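Local coordinates for xylose isomerase domain protein TIM barrel (Planctomyces limnophilus, PDB 3TVA), which binds a magnesium ion in a xylose isomerase-like TIM barrel and probably acts as an isomerase, at residues 214-219 / 227-232; 184-189 / 236-241. All blocks are in the same frame, centred on the assembly; numbering follows the deposited sequence.

Contact 1: 214-219 / 227-232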
ATOM      1  N   ASP A 214     -10.667   1.765  -6.154  1.00 21.34           N
ATOM      2  CA  ASP A 214     -11.848   1.004  -6.572  1.00 23.55           C
ATOM      3  C   ASP A 214     -11.559   0.213  -7.851  1.00 22.82           C
ATOM      4  O   ASP A 214     -10.665   0.571  -8.623  1.00 22.31           O
ATOM      5  CB  ASP A 214     -13.037   1.953  -6.789  1.00 22.74           C
ATOM      6  CG  ASP A 214     -14.398   1.289  -6.521  1.00 25.89           C
ATOM      7  OD1 ASP A 214     -14.484   0.041  -6.447  1.00 26.41           O
ATOM      8  OD2 ASP A 214     -15.394   2.034  -6.398  1.00 24.20           O
ATOM      9  N   ALA A 215     -12.315  -0.858  -8.076  1.00 21.99           N
ATOM     10  CA  ALA A 215     -12.116  -1.680  -9.266  1.00 25.28           C
ATOM     11  C   ALA A 215     -13.369  -2.461  -9.628  1.00 26.72           C
ATOM     12  O   ALA A 215     -14.246  -2.667  -8.788  1.00 28.86           O
ATOM     13  CB  ALA A 215     -10.940  -2.638  -9.060  1.00 20.41           C
ATOM     14  N   LEU A 216     -13.433  -2.906 -10.880  1.00 24.40           N
ATOM     15  CA  LEU A 216     -14.507  -3.775 -11.356  1.00 25.07           C
ATOM     16  C   LEU A 216     -13.978  -5.200 -11.455  1.00 26.51           C
ATOM     17  O   LEU A 216     -12.840  -5.409 -11.887  1.00 24.65           O
ATOM     18  CB  LEU A 216     -14.986  -3.316 -12.741  1.00 28.51           C
ATOM     19  CG  LEU A 216     -15.615  -1.922 -12.830  1.00 33.24           C
ATOM     20  CD1 LEU A 216     -15.840  -1.508 -14.304  1.00 34.97           C
ATOM     21  CD2 LEU A 216     -16.945  -1.871 -12.039  1.00 29.85           C
ATOM     22  N   TRP A 217     -14.781  -6.177 -11.048  1.00 27.56           N
ATOM     23  CA  TRP A 217     -14.404  -7.582 -11.223  1.00 28.04           C
ATOM     24  C   TRP A 217     -14.186  -7.919 -12.693  1.00 30.91           C
ATOM     25  O   TRP A 217     -14.854  -7.372 -13.570  1.00 32.11           O
ATOM     26  CB  TRP A 217     -15.503  -8.509 -10.694  1.00 26.98           C
ATOM     27  CG  TRP A 217     -15.678  -8.454  -9.219  1.00 27.50           C
ATOM     28  CD1 TRP A 217     -16.612  -7.730  -8.529  1.00 30.68           C
ATOM     29  CD2 TRP A 217     -14.906  -9.151  -8.237  1.00 24.66           C
ATOM     30  NE1 TRP A 217     -16.455  -7.928  -7.176  1.00 29.31           N
ATOM     31  CE2 TRP A 217     -15.416  -8.794  -6.971  1.00 26.31           C
ATOM     32  CE3 TRP A 217     -13.825 -10.032  -8.304  1.00 27.65           C
ATOM     33  CZ2 TRP A 217     -14.892  -9.298  -5.782  1.00 27.95           C
ATOM     34  CZ3 TRP A 217     -13.297 -10.527  -7.126  1.00 28.42           C
ATOM     35  CH2 TRP A 217     -13.832 -10.156  -5.879  1.00 27.66           C
ATOM     36  N   ALA A 218     -13.270  -8.843 -12.964  1.00 31.76           N
ATOM     37  CA  ALA A 218     -13.213  -9.469 -14.283  1.00 31.67           C
ATOM     38  C   ALA A 218     -14.464 -10.332 -14.466  1.00 35.44           C
ATOM     39  O   ALA A 218     -15.140 -10.657 -13.484  1.00 38.09           O
ATOM     40  CB  ALA A 218     -11.951 -10.324 -14.399  1.00 29.99           C
ATOM     41  N   PRO A 219     -14.788 -10.710 -15.719  1.00 39.37           N
ATOM     42  CA  PRO A 219     -15.861 -11.696 -15.916  1.00 40.35           C
ATOM     43  C   PRO A 219     -15.583 -12.945 -15.080  1.00 45.87           C
ATOM     44  O   PRO A 219     -14.408 -13.244 -14.835  1.00 41.92           O
ATOM     45  CB  PRO A 219     -15.762 -12.018 -17.403  1.00 42.95           C
ATOM     46  CG  PRO A 219     -15.213 -10.769 -18.013  1.00 42.67           C
ATOM     47  CD  PRO A 219     -14.260 -10.197 -16.998  1.00 37.82           C
ATOM     48  N   TRP A 227      -6.811  -9.508 -15.376  1.00 28.00           N
ATOM     49  CA  TRP A 227      -6.956  -8.434 -14.402  1.00 26.70           C
ATOM     50  C   TRP A 227      -8.404  -7.949 -14.411  1.00 27.72           C
ATOM     51  O   TRP A 227      -9.043  -7.930 -15.459  1.00 25.25           O
ATOM     52  CB  TRP A 227      -6.082  -7.242 -14.791  1.00 26.67           C
ATOM     53  CG  TRP A 227      -4.593  -7.357 -14.515  1.00 28.24           C
ATOM     54  CD1 TRP A 227      -3.569  -7.256 -15.438  1.00 28.48           C
ATOM     55  CD2 TRP A 227      -3.962  -7.546 -13.239  1.00 24.92           C
ATOM     56  NE1 TRP A 227      -2.351  -7.382 -14.806  1.00 28.53           N
ATOM     57  CE2 TRP A 227      -2.564  -7.564 -13.460  1.00 26.56           C
ATOM     58  CE3 TRP A 227      -4.444  -7.713 -11.931  1.00 27.32           C
ATOM     59  CZ2 TRP A 227      -1.647  -7.741 -12.423  1.00 26.29           C
ATOM     60  CZ3 TRP A 227      -3.530  -7.885 -10.898  1.00 27.53           C
ATOM     61  CH2 TRP A 227      -2.146  -7.896 -11.150  1.00 25.20           C
ATOM     62  N   GLY A 228      -8.911  -7.534 -13.253  1.00 28.14           N
ATOM     63  CA  GLY A 228     -10.094  -6.690 -13.236  1.00 30.04           C
ATOM     64  C   GLY A 228      -9.693  -5.297 -13.716  1.00 30.49           C
ATOM     65  O   GLY A 228      -8.576  -5.097 -14.194  1.00 31.81           O
ATOM     66  N   GLN A 229     -10.584  -4.322 -13.590  1.00 27.94           N
ATOM     67  CA  GLN A 229     -10.302  -2.989 -14.113  1.00 30.67           C
ATOM     68  C   GLN A 229     -10.384  -1.937 -13.017  1.00 26.88           C
ATOM     69  O   GLN A 229     -11.414  -1.806 -12.364  1.00 29.65           O
ATOM     70  CB  GLN A 229     -11.303  -2.640 -15.222  1.00 36.67           C
ATOM     71  CG  GLN A 229     -11.120  -1.244 -15.799  1.00 46.22           C
ATOM     72  CD  GLN A 229     -12.288  -0.808 -16.685  1.00 60.66           C
ATOM     73  OE1 GLN A 229     -13.259  -1.552 -16.878  1.00 63.63           O
ATOM     74  NE2 GLN A 229     -12.197   0.409 -17.224  1.00 64.92           N
ATOM     75  N   GLU A 230      -9.316  -1.174 -12.823  1.00 25.38           N
ATOM     76  CA  GLU A 230      -9.355  -0.104 -11.829  1.00 28.94           C
ATOM     77  C   GLU A 230     -10.175   1.058 -12.373  1.00 27.40           C
ATOM     78  O   GLU A 230     -10.054   1.389 -13.541  1.00 27.60           O
ATOM     79  CB  GLU A 230      -7.948   0.372 -11.454  1.00 31.81           C
ATOM     80  CG  GLU A 230      -7.965   1.388 -10.314  1.00 39.50           C
ATOM     81  CD  GLU A 230      -6.623   2.087 -10.086  1.00 43.36           C
ATOM     82  OE1 GLU A 230      -5.570   1.528 -10.470  1.00 47.69           O
ATOM     83  OE2 GLU A 230      -6.634   3.205  -9.519  1.00 40.46           O
ATOM     84  N   VAL A 231     -11.022   1.653 -11.534  1.00 27.99           N
ATOM     85  CA  VAL A 231     -11.878   2.761 -11.954  1.00 27.65           C
ATOM     86  C   VAL A 231     -11.897   3.850 -10.877  1.00 27.19           C
ATOM     87  O   VAL A 231     -11.448   3.621  -9.757  1.00 25.80           O
ATOM     88  CB  VAL A 231     -13.331   2.288 -12.221  1.00 30.73           C
ATOM     89  CG1 VAL A 231     -13.383   1.362 -13.426  1.00 27.24           C
ATOM     90  CG2 VAL A 231     -13.899   1.594 -10.983  1.00 24.00           C
ATOM     91  N   ALA A 232     -12.421   5.026 -11.222  1.00 25.67           N
ATOM     92  CA  ALA A 232     -12.523   6.143 -10.285  1.00 27.74           C
ATOM     93  C   ALA A 232     -13.277   5.746  -9.004  1.00 28.97           C
ATOM     94  O   ALA A 232     -14.224   4.962  -9.045  1.00 27.26           O
ATOM     95  CB  ALA A 232     -13.201   7.341 -10.962  1.00 31.01           C
TER
HETATM   96  O   HOH W   1      -9.512   3.841  -8.007  1.00 26.75           O

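Contact 2: 184-189 / 236-241. With MG (magnesium ion), chain C.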
ATOM      1  N   ASP A 184      -5.786  -2.765   0.899  1.00 13.57           N
ATOM      2  CA  ASP A 184      -6.251  -2.239  -0.390  1.00 16.50           C
ATOM      3  C   ASP A 184      -7.362  -3.113  -0.976  1.00 17.14           C
ATOM      4  O   ASP A 184      -7.091  -4.147  -1.567  1.00 20.97           O
ATOM      5  CB  ASP A 184      -5.117  -2.076  -1.406  1.00 17.12           C
ATOM      6  CG  ASP A 184      -5.598  -1.437  -2.718  1.00 22.15           C
ATOM      7  OD1 ASP A 184      -6.778  -1.577  -3.099  1.00 19.82           O
ATOM      8  OD2 ASP A 184      -4.809  -0.760  -3.385  1.00 19.60           O
ATOM      9  N   PRO A 185      -8.620  -2.730  -0.765  1.00 19.95           N
ATOM     10  CA  PRO A 185      -9.719  -3.591  -1.232  1.00 19.32           C
ATOM     11  C   PRO A 185      -9.765  -3.784  -2.757  1.00 22.30           C
ATOM     12  O   PRO A 185     -10.200  -4.841  -3.219  1.00 21.26           O
ATOM     13  CB  PRO A 185     -10.959  -2.853  -0.743  1.00 17.80           C
ATOM     14  CG  PRO A 185     -10.545  -1.397  -0.742  1.00 21.14           C
ATOM     15  CD  PRO A 185      -9.065  -1.365  -0.435  1.00 19.27           C
ATOM     16  N   ALA A 186      -9.332  -2.788  -3.531  1.00 18.08           N
ATOM     17  CA  ALA A 186      -9.404  -2.904  -4.976  1.00 17.91           C
ATOM     18  C   ALA A 186      -8.479  -3.999  -5.483  1.00 21.83           C
ATOM     19  O   ALA A 186      -8.800  -4.667  -6.473  1.00 21.58           O
ATOM     20  CB  ALA A 186      -9.088  -1.571  -5.654  1.00 18.32           C
ATOM     21  N   ASN A 187      -7.356  -4.213  -4.792  1.00 18.11           N
ATOM     22  CA  ASN A 187      -6.406  -5.251  -5.203  1.00 18.76           C
ATOM     23  C   ASN A 187      -7.030  -6.641  -5.244  1.00 20.86           C
ATOM     24  O   ASN A 187      -6.757  -7.420  -6.146  1.00 24.42           O
ATOM     25  CB  ASN A 187      -5.141  -5.263  -4.325  1.00 14.62           C
ATOM     26  CG  ASN A 187      -4.252  -4.035  -4.560  1.00 20.73           C
ATOM     27  OD1 ASN A 187      -4.497  -3.243  -5.471  1.00 21.41           O
ATOM     28  ND2 ASN A 187      -3.203  -3.891  -3.751  1.00 16.25           N
HETATM   29  N   MSE A 188      -7.880  -6.951  -4.275  0.70 22.06           N
HETATM   30  CA  MSE A 188      -8.484  -8.277  -4.256  0.70 23.22           C
HETATM   31  C   MSE A 188      -9.502  -8.476  -5.364  0.70 21.87           C
HETATM   32  O   MSE A 188      -9.741  -9.602  -5.799  0.70 24.02           O
HETATM   33  CB  MSE A 188      -9.109  -8.558  -2.911  0.70 21.70           C
HETATM   34  CG  MSE A 188      -8.076  -8.673  -1.821  0.70 27.47           C
HETATM   35 SE   MSE A 188      -8.998  -9.381  -0.293  0.70 46.18          SE
HETATM   36  CE  MSE A 188      -9.247 -11.233  -0.899  0.70 30.10           C
ATOM     37  N   ILE A 189     -10.099  -7.382  -5.820  1.00 20.45           N
ATOM     38  CA  ILE A 189     -10.959  -7.439  -6.986  1.00 19.32           C
ATOM     39  C   ILE A 189     -10.134  -7.568  -8.260  1.00 24.78           C
ATOM     40  O   ILE A 189     -10.498  -8.308  -9.176  1.00 25.50           O
ATOM     41  CB  ILE A 189     -11.885  -6.218  -7.040  1.00 19.54           C
ATOM     42  CG1 ILE A 189     -12.827  -6.253  -5.834  1.00 17.91           C
ATOM     43  CG2 ILE A 189     -12.661  -6.199  -8.338  1.00 19.50           C
ATOM     44  CD1 ILE A 189     -13.819  -5.113  -5.781  1.00 21.27           C
ATOM     45  N   GLY A 236     -16.740   1.683  -8.922  1.00 28.07           N
ATOM     46  CA  GLY A 236     -16.442   0.268  -9.065  1.00 30.21           C
ATOM     47  C   GLY A 236     -17.252  -0.670  -8.187  1.00 31.60           C
ATOM     48  O   GLY A 236     -18.365  -0.344  -7.790  1.00 30.39           O
ATOM     49  N   ASP A 237     -16.693  -1.851  -7.920  1.00 29.19           N
ATOM     50  CA  ASP A 237     -17.364  -2.900  -7.148  1.00 26.61           C
ATOM     51  C   ASP A 237     -16.989  -3.006  -5.662  1.00 28.80           C
ATOM     52  O   ASP A 237     -17.472  -3.904  -4.976  1.00 25.14           O
ATOM     53  CB  ASP A 237     -17.166  -4.259  -7.825  1.00 23.62           C
ATOM     54  CG  ASP A 237     -17.806  -4.316  -9.198  1.00 32.16           C
ATOM     55  OD1 ASP A 237     -18.853  -3.658  -9.385  1.00 30.15           O
ATOM     56  OD2 ASP A 237     -17.262  -5.006 -10.088  1.00 35.71           O
ATOM     57  N   VAL A 238     -16.105  -2.139  -5.174  1.00 27.93           N
ATOM     58  CA  VAL A 238     -15.733  -2.202  -3.767  1.00 26.89           C
ATOM     59  C   VAL A 238     -16.904  -1.881  -2.826  1.00 26.48           C
ATOM     60  O   VAL A 238     -17.086  -2.595  -1.847  1.00 27.68           O
ATOM     61  CB  VAL A 238     -14.496  -1.329  -3.404  1.00 23.57           C
ATOM     62  CG1 VAL A 238     -14.310  -1.283  -1.880  1.00 19.02           C
ATOM     63  CG2 VAL A 238     -13.248  -1.874  -4.061  1.00 18.61           C
ATOM     64  N   GLY A 239     -17.784  -0.935  -3.158  1.00 27.41           N
ATOM     65  CA  GLY A 239     -18.677  -0.441  -2.109  1.00 30.56           C
ATOM     66  C   GLY A 239     -18.041   0.492  -1.079  1.00 30.89           C
ATOM     67  O   GLY A 239     -17.775   0.084   0.061  1.00 24.76           O
HETATM   68  N   MSE A 240     -17.678   1.698  -1.515  0.58 27.52           N
HETATM   69  CA  MSE A 240     -16.981   2.654  -0.655  0.58 24.53           C
HETATM   70  C   MSE A 240     -17.659   2.881   0.700  0.58 24.46           C
HETATM   71  O   MSE A 240     -16.992   2.933   1.732  0.58 23.87           O
HETATM   72  CB  MSE A 240     -16.770   3.983  -1.383  0.58 22.88           C
HETATM   73  CG  MSE A 240     -15.483   4.726  -0.998  0.58 25.64           C
HETATM   74 SE   MSE A 240     -13.809   3.666  -0.993  0.58 46.47          SE
HETATM   75  CE  MSE A 240     -14.044   2.616  -2.630  0.58 46.61           C
ATOM     76  N   GLU A 241     -18.979   3.008   0.704  1.00 24.38           N
ATOM     77  CA  GLU A 241     -19.695   3.160   1.966  1.00 24.06           C
ATOM     78  C   GLU A 241     -19.595   1.885   2.814  1.00 20.33           C
ATOM     79  O   GLU A 241     -19.383   1.952   4.028  1.00 23.35           O
ATOM     80  CB  GLU A 241     -21.161   3.593   1.754  1.00 25.47           C
ATOM     81  CG  GLU A 241     -21.879   3.788   3.061  1.00 32.61           C
ATOM     82  CD  GLU A 241     -22.988   4.818   2.992  1.00 44.94           C
ATOM     83  OE1 GLU A 241     -23.436   5.259   4.076  1.00 42.50           O
ATOM     84  OE2 GLU A 241     -23.413   5.182   1.867  1.00 52.17           O
TER
HETATM   85 MG    MG C 291      -2.566  -0.047  -2.993  1.00  7.92          MG

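Contact 1: 214-219 / 227-232
Asp-214 has its CG anti to the backbone N (chi1 -151°), which sets the carboxylate beside its carbonyl carbon: OD1 accepts the N-H of Ala-215 at 2.9 Å and that of Val-238, while OD2 takes Gly-234 N and, weakly, Gly-236 N. An alanine here would remove both carboxylate oxygens and would probably loosen the 234-238 turn, whose N-H groups they accept. The backbone O of Asp-214 receives Val-231 N at 3.1 Å, a straight bond whose donor stands 47° out of the carbonyl plane. A water bridges the other side of this pair, accepting from Asp-214 N and donating to Val-231 O at 2.6 Å. Ala-215 faces Glu-230 in a non-hydrogen-bonded pair; its methyl shares a face of the sheet with the extended Glu-230 chain, whose carboxylate is held by Arg-260, and packs against helix 185-190. Together the segments form a long-looped beta-hairpin: the end of barrel strand 207-216 continues past the parallel TIM-barrel sheet and pairs antiparallel with strand 229-231. Leu-216 makes the firmest pair, its N bonding to Gln-229 O at 2.7 Å and its O accepting from Gln-229 N at 3.0 Å, both in the carbonyl plane. Leu-216 and Gln-229 run side by side, whereas Val-231 crosses the leucine nearly at a right angle, CG1 lying 3.9 Å from CD1 of Leu-216. Gly-228 suits this spot, since a CB on it would collide with Leu-216 O. Farther on, the methyl of Ala-218 meets Trp-227 O at 3.9 Å.

Contact 2: 184-189 / 236-241
Asp-237 approaches helix 185-190 with its backbone and CB rather than its carboxylate: Ile-189 CD1 lies 4.0 Å from Asp-237 CB, while OD2 is engaged by the N-H of Trp-217. Val-238 carries most of the contact, its two methyls facing mainly different residues of the helix. Val-238 CG1, anti to the backbone N (chi1 171°), rests on the proline ring, 3.9 Å from Pro-185 CB and equally near CG, with the two side chains crossing at about a right angle. Val-238 CG2 turns to the next helical turn and meets the tip of the extended isoleucine chain, Ile-189 CD1, at 3.7 Å. The side chains that meet here are mostly apolar and buried, with Asp-237 at the exposed edge. They join two regions beyond the C-terminal ends of TIM-barrel strands, the helix that follows strand 179-183 and the turn leading into helix 240-249. The first turn of helix 185-190 is tied to the metal site by its N-cap. Asp-184 OD1 caps Asn-187 N at 3.2 Å, from well above the carboxylate plane, and Ala-186 N weakly, while its OD2 binds magnesium at 2.4 Å beside Glu-158, His-211 and Glu-259. Lys-213 also reaches OD2, and with the cation would probably keep the acid ionised. Gly-239, N-cap of helix 240-249, has a positive phi of 75°. Selenomethionine Met-240 then turns to Leu-279 and Leu-283 of helix 266-287.

Contact 1 and contact 2 have centres about 9 Å apart and are joined by the chain running from strand 229-231 to helix 240-249. Segment 236-241 lies against segment 214-219, with Ala-215 O and Asp-237 N a probable hydrogen bond at 2.7 Å. The Ala-215 methyl touches Ala-186 and Ile-189, so the hairpin and the 236-241 turn pack against the same short helix. Contact 2 supplies the magnesium ligand Asp-184, whereas in contact 1 the side chain of Glu-230 stays about 8 Å from the ion and about 6 Å from that of the ligand Glu-259, placing the hairpin outside the first coordination shell.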